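Local coordinates for 3,6-diketocamphane 1,6-monooxygenase (Pseudomonas putida, PDB 4UWM), which catalyses the FMNH2- and oxygen-dependent Baeyer-Villiger oxidation of 2,5-diketobornane to a lactone during degradation of (-)-camphor, at residues Met41-His46 against Ile71-Met76. Sequence-based numbering, arbitrary orientation. Where two conformers were deposited one is given.
Sequences MMISEH and IKFAPM. With FMN (flavin mononucleotide), chain C.
Met-42 and Met-76 run alongside each other on one face of the sheet. SD of Met-42 sits 3.7 Å from CE of Met-76. The bend of Met-76 at chi3 (63°) brings CE back beside that sulfur, while the Met-42 chain runs extended. An alanine in place of Met-42 would probably open a gap beside the Met-76 methyl and leave that bent chain freer to turn. The other face of the sheet is also tightly packed. Met-41 brings SD to the edge of the Phe-73 ring, 4.0 Å from CE1, a Met-aromatic contact. Helices 19-35 and 57-65 cover this face. The looser side is at Lys-72, whose exposed side chain leads away from strand 40-43. Between the faces the backbones pair as parallel strands of the TIM barrel, joined by a beta-alpha-beta crossover through helix 57-65. Met-41 N bonds Lys-72 O at 2.8 Å, and Ile-43 N bonds Ala-74 O. In the last rung, Met-76 N donates to Ile-43 O at 2.8 Å. Just past the paired run, Ser-44 and Met-76 meet FMN. Flavin N3 donates to Met-76 O at 2.9 Å. Ser-44 OG lies 2.8 Å from Met-76 O. The same OG is 3.1 Å from flavin O4. Ser-44 and Met-76 thus present a hydroxyl and a backbone acceptor to the flavin C4 carbonyl and N3-H, helping to hold the pyrimidine edge of the isoalloxazine.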
loop_
_atom_site.group_PDB
_atom_site.type_symbol
_atom_site.label_atom_id
_atom_site.label_comp_id
_atom_site.label_asym_id
_atom_site.label_seq_id
_atom_site.Cartn_x
_atom_site.Cartn_y
_atom_site.Cartn_z
ATOM N N MET A 41 -8.675 7.644 12.629
ATOM C CA MET A 41 -7.484 8.355 12.183
ATOM C C MET A 41 -7.550 8.512 10.674
ATOM O O MET A 41 -7.629 7.522 9.969
ATOM C CB MET A 41 -6.223 7.600 12.601
ATOM C CG MET A 41 -4.919 8.275 12.150
ATOM S SD MET A 41 -3.530 7.243 12.641
ATOM C CE MET A 41 -2.124 8.254 12.130
ATOM N N MET A 42 -7.575 9.756 10.214
ATOM C CA MET A 42 -7.580 10.105 8.792
ATOM C C MET A 42 -6.132 10.356 8.357
ATOM O O MET A 42 -5.381 11.029 9.077
ATOM C CB MET A 42 -8.416 11.372 8.556
ATOM C CG MET A 42 -9.921 11.165 8.799
ATOM S SD MET A 42 -10.850 12.699 8.571
ATOM C CE MET A 42 -12.487 12.193 9.141
ATOM N N ILE A 43 -5.741 9.832 7.187
ATOM C CA ILE A 43 -4.366 10.030 6.673
ATOM C C ILE A 43 -4.429 10.539 5.257
ATOM O O ILE A 43 -5.032 9.884 4.395
ATOM C CB ILE A 43 -3.524 8.737 6.774
ATOM C CG1 ILE A 43 -3.585 8.213 8.210
ATOM C CG2 ILE A 43 -2.075 8.982 6.305
ATOM C CD1 ILE A 43 -3.181 6.779 8.426
ATOM N N SER A 44 -3.814 11.691 5.013
ATOM C CA SER A 44 -3.898 12.345 3.708
ATOM C C SER A 44 -2.899 11.797 2.678
ATOM O O SER A 44 -2.031 11.001 3.008
ATOM C CB SER A 44 -3.773 13.865 3.831
ATOM O OG SER A 44 -4.788 14.380 4.679
ATOM N N GLU A 45 -3.051 12.262 1.438
ATOM C CA GLU A 45 -2.283 11.793 0.284
ATOM C C GLU A 45 -1.801 12.954 -0.575
ATOM O O GLU A 45 -2.621 13.754 -1.079
ATOM C CB GLU A 45 -3.167 10.829 -0.547
ATOM C CG GLU A 45 -2.559 10.329 -1.865
ATOM C CD GLU A 45 -3.500 9.346 -2.577
ATOM O OE1 GLU A 45 -3.855 8.323 -1.965
ATOM O OE2 GLU A 45 -3.914 9.606 -3.728
ATOM N N HIS A 46 -0.479 13.061 -0.741
ATOM C CA HIS A 46 0.134 14.082 -1.596
ATOM C C HIS A 46 1.389 13.489 -2.214
ATOM O O HIS A 46 2.164 12.859 -1.499
ATOM C CB HIS A 46 0.569 15.314 -0.795
ATOM C CG HIS A 46 -0.520 15.952 0.011
ATOM N ND1 HIS A 46 -1.006 15.402 1.185
ATOM C CD2 HIS A 46 -1.177 17.130 -0.156
ATOM C CE1 HIS A 46 -1.934 16.205 1.688
ATOM N NE2 HIS A 46 -2.065 17.248 0.882
ATOM N N ILE A 71 -9.612 1.624 16.729
ATOM C CA ILE A 71 -9.623 2.836 15.926
ATOM C C ILE A 71 -9.965 2.476 14.469
ATOM O O ILE A 71 -9.590 1.404 13.996
ATOM C CB ILE A 71 -8.268 3.595 16.053
ATOM C CG1 ILE A 71 -8.397 5.050 15.603
ATOM C CG2 ILE A 71 -7.122 2.805 15.401
ATOM C CD1 ILE A 71 -7.278 5.939 16.131
ATOM N N LYS A 72 -10.711 3.357 13.804
ATOM C CA LYS A 72 -11.051 3.221 12.396
ATOM C C LYS A 72 -10.096 4.089 11.555
ATOM O O LYS A 72 -9.727 5.189 11.967
ATOM C CB LYS A 72 -12.489 3.681 12.143
ATOM C CG LYS A 72 -13.548 2.949 12.967
ATOM C CD LYS A 72 -14.916 3.478 12.571
ATOM C CE LYS A 72 -15.984 3.152 13.595
ATOM N NZ LYS A 72 -17.283 3.643 13.062
ATOM N N PHE A 73 -9.733 3.609 10.369
ATOM C CA PHE A 73 -8.814 4.359 9.488
ATOM C C PHE A 73 -9.496 4.840 8.221
ATOM O O PHE A 73 -10.392 4.172 7.724
ATOM C CB PHE A 73 -7.633 3.482 9.089
ATOM C CG PHE A 73 -6.757 3.085 10.227
ATOM C CD1 PHE A 73 -5.732 3.927 10.657
ATOM C CD2 PHE A 73 -6.921 1.857 10.845
ATOM C CE1 PHE A 73 -4.902 3.551 11.699
ATOM C CE2 PHE A 73 -6.080 1.468 11.893
ATOM C CZ PHE A 73 -5.079 2.322 12.327
ATOM N N ALA A 74 -9.063 5.983 7.693
ATOM C CA ALA A 74 -9.518 6.436 6.393
ATOM C C ALA A 74 -8.416 7.165 5.666
ATOM O O ALA A 74 -7.803 8.080 6.229
ATOM C CB ALA A 74 -10.735 7.361 6.525
ATOM N N PRO A 75 -8.183 6.802 4.390
ATOM C CA PRO A 75 -7.448 7.739 3.557
ATOM C C PRO A 75 -8.303 8.985 3.381
ATOM O O PRO A 75 -9.531 8.888 3.139
ATOM C CB PRO A 75 -7.276 6.974 2.217
ATOM C CG PRO A 75 -8.420 6.028 2.188
ATOM C CD PRO A 75 -8.684 5.637 3.627
ATOM N N MET A 76 -7.686 10.152 3.504
ATOM C CA MET A 76 -8.416 11.416 3.430
ATOM C C MET A 76 -7.625 12.466 2.657
ATOM O O MET A 76 -7.009 13.379 3.254
ATOM C CB MET A 76 -8.758 11.918 4.841
ATOM C CG MET A 76 -9.736 13.095 4.879
ATOM S SD MET A 76 -11.316 12.663 4.120
ATOM C CE MET A 76 -11.859 11.363 5.242
HETATM N N1 FMN C . -8.464 17.765 1.180
HETATM C C2 FMN C . -8.514 16.461 1.577
HETATM O O2 FMN C . -9.027 15.609 0.821
HETATM N N3 FMN C . -8.037 16.042 2.764
HETATM C C4 FMN C . -7.475 16.881 3.643
HETATM O O4 FMN C . -7.050 16.439 4.730
HETATM C C4A FMN C . -7.372 18.326 3.293
HETATM N N5 FMN C . -6.813 19.235 4.124
HETATM C C5A FMN C . -6.729 20.547 3.789
HETATM C C6 FMN C . -6.148 21.458 4.674
HETATM C C7 FMN C . -6.054 22.811 4.347
HETATM C C7M FMN C . -5.423 23.779 5.317
HETATM C C8 FMN C . -6.582 23.280 3.032
HETATM C C8M FMN C . -6.507 24.726 2.625
HETATM C C9 FMN C . -7.162 22.374 2.148
HETATM C C9A FMN C . -7.261 21.022 2.471
HETATM N N10 FMN C . -7.856 20.095 1.576
HETATM C C10 FMN C . -7.919 18.731 1.967
HETATM C "C1'" FMN C . -8.368 20.537 0.265
HETATM C "C2'" FMN C . -9.866 20.800 0.300
HETATM O "O2'" FMN C . -10.498 19.687 0.930
HETATM C "C3'" FMN C . -10.421 20.973 -1.112
HETATM O "O3'" FMN C . -10.426 22.372 -1.430
HETATM C "C4'" FMN C . -11.823 20.371 -1.224
HETATM O "O4'" FMN C . -11.740 18.946 -1.366
HETATM C "C5'" FMN C . -12.644 20.957 -2.367
HETATM O "O5'" FMN C . -13.429 21.986 -1.777
HETATM P P FMN C . -14.683 22.677 -2.491
HETATM O O1P FMN C . -15.409 21.619 -3.262
HETATM O O2P FMN C . -15.429 23.164 -1.286
HETATM O O3P FMN C . -14.050 23.748 -3.335
#